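Local coordinates for protein bacteriorhodopsin (PDB 6EYU) that binds retinal and works as a light-driven inward proton pump, a xenorhodopsin carrying protons across the membrane into the cell, at residues A121-I127 / A188-S192. Numbering follows the deposited sequence.
Sequences AQAQGSI and ALPGS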
loop_
_atom_site.group_PDB
_atom_site.type_symbol
_atom_site.label_atom_id
_atom_site.label_comp_id
_atom_site.label_asym_id
_atom_site.label_seq_id
_atom_site.Cartn_x
_atom_site.Cartn_y
_atom_site.Cartn_z
ATOM N N ALA A 121 13.987 4.334 -12.720
ATOM C CA ALA A 121 14.830 4.987 -13.715
ATOM C C ALA A 121 15.847 5.899 -13.037
ATOM O O ALA A 121 17.053 5.752 -13.237
ATOM C CB ALA A 121 13.976 5.779 -14.693
ATOM N N GLN A 122 15.361 6.798 -12.188
ATOM C CA GLN A 122 16.237 7.715 -11.466
ATOM C C GLN A 122 17.229 6.942 -10.604
ATOM O O GLN A 122 18.418 7.260 -10.572
ATOM C CB GLN A 122 15.420 8.665 -10.591
ATOM C CG GLN A 122 16.240 9.787 -9.973
ATOM C CD GLN A 122 15.426 10.662 -9.040
ATOM O OE1 GLN A 122 14.404 11.225 -9.431
ATOM N NE2 GLN A 122 15.896 10.806 -7.806
ATOM N N ALA A 123 16.725 5.955 -9.871
ATOM C CA ALA A 123 17.540 5.223 -8.909
ATOM C C ALA A 123 18.585 4.373 -9.627
ATOM O O ALA A 123 19.680 4.157 -9.111
ATOM C CB ALA A 123 16.659 4.349 -8.030
ATOM N N GLN A 124 18.263 3.950 -10.846
ATOM C CA GLN A 124 19.143 3.068 -11.606
ATOM C C GLN A 124 20.087 3.872 -12.496
ATOM O O GLN A 124 21.048 3.330 -13.041
ATOM C CB GLN A 124 18.320 2.106 -12.464
ATOM C CG GLN A 124 17.637 0.999 -11.676
ATOM C CD GLN A 124 16.907 0.015 -12.568
ATOM O OE1 GLN A 124 17.205 -0.103 -13.757
ATOM N NE2 GLN A 124 15.941 -0.695 -11.998
ATOM N N GLY A 125 19.744 5.135 -12.728
ATOM C CA GLY A 125 20.382 5.920 -13.779
ATOM C C GLY A 125 20.204 5.289 -15.145
ATOM O O GLY A 125 21.078 5.390 -16.006
ATOM N N SER A 126 19.059 4.647 -15.348
ATOM C CA SER A 126 18.787 3.929 -16.588
ATOM C C SER A 126 17.415 4.308 -17.133
ATOM O O SER A 126 16.458 4.460 -16.375
ATOM C CB SER A 126 18.849 2.418 -16.349
ATOM O OG SER A 126 18.606 1.703 -17.547
ATOM N N ILE A 127 17.314 4.415 -18.455
ATOM C CA ILE A 127 16.096 4.905 -19.087
ATOM C C ILE A 127 15.129 3.761 -19.377
ATOM O O ILE A 127 14.011 3.985 -19.840
ATOM C CB ILE A 127 16.401 5.637 -20.408
ATOM C CG1 ILE A 127 15.219 6.525 -20.805
ATOM C CG2 ILE A 127 16.697 4.635 -21.514
ATOM C CD1 ILE A 127 15.014 7.713 -19.892
ATOM N N ALA A 188 20.245 13.552 -12.217
ATOM C CA ALA A 188 19.864 12.299 -11.578
ATOM C C ALA A 188 18.998 11.454 -12.507
ATOM O O ALA A 188 19.083 10.225 -12.495
ATOM C CB ALA A 188 19.129 12.574 -10.276
ATOM N N LEU A 189 18.101 12.107 -13.240
ATOM C CA LEU A 189 17.153 11.390 -14.088
ATOM C C LEU A 189 17.618 11.351 -15.541
ATOM O O LEU A 189 18.093 12.353 -16.076
ATOM C CB LEU A 189 15.755 12.011 -13.992
ATOM C CG LEU A 189 15.635 13.531 -14.122
ATOM C CD1 LEU A 189 15.290 13.920 -15.551
ATOM C CD2 LEU A 189 14.583 14.058 -13.159
ATOM N N PRO A 190 17.531 10.165 -16.164
ATOM C CA PRO A 190 18.499 9.732 -17.171
ATOM C C PRO A 190 18.026 9.979 -18.601
ATOM O O PRO A 190 18.353 9.207 -19.502
ATOM C CB PRO A 190 18.614 8.230 -16.913
ATOM C CG PRO A 190 17.282 7.848 -16.369
ATOM C CD PRO A 190 16.826 9.025 -15.553
ATOM N N GLY A 191 17.272 11.055 -18.805
ATOM C CA GLY A 191 16.994 11.545 -20.149
ATOM C C GLY A 191 18.266 11.806 -20.932
ATOM O O GLY A 191 19.294 12.166 -20.359
ATOM N N SER A 192 18.201 11.605 -22.244
ATOM C CA SER A 192 19.280 12.019 -23.135
ATOM C C SER A 192 19.331 13.540 -23.249
ATOM O O SER A 192 20.333 14.104 -23.689
ATOM C CB SER A 192 19.093 11.398 -24.521
ATOM O OG SER A 192 17.892 11.847 -25.123
HETATM O O HOH W 1 20.967 8.181 -11.640
#
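Ala188 opens the contact by way of a water. Its carbonyl oxygen O lies 3.6 Å from Gln122 O, and as two acceptors cannot bond each other, the water donates to both, 2.9 Å to Ala188 O and 2.9 Å to Gln122 O. Beside this bridge Ala188 CB rests 4.0 Å from Gln122 CG, while the amide end of Gln122 turns to Asp70 O and Tyr74 OH. At Leu189 the CA traces come closest, its CA 4.6 Å from Gln122 CA, yet its CA-to-CB bond points sideways, and the side chain packs on Trp181 of helix 157-183.

Pro190, whose CA-to-CB bond points toward the other segment, gives up the largest area, 96 of the 314 Å² buried in all. Its ring covers the turn that ends helix 101-124: CG lies 3.8 Å from Ala121 O and 3.5 Å from Ser126 O, and CB 3.8 Å from Gly125 C. Ile127 also reaches this residue, its CD1 3.7 Å from Pro190 O and 4.2 Å from Pro190 CG; the same CD1 lies 4.2 Å from Gly191 N.

No direct hydrogen bond crosses the interface. The turn under the proline is a Schellman motif: Ser126 N bonds Ala121 O (3.1 Å), Gly125 N bonds Gln122 O weakly (3.3 Å), and Gly125 is the C-prime residue with phi 59°. Thus the interhelical loop before helix 198-230 packs on a Schellman-capped helix end in the seven-helix rhodopsin fold.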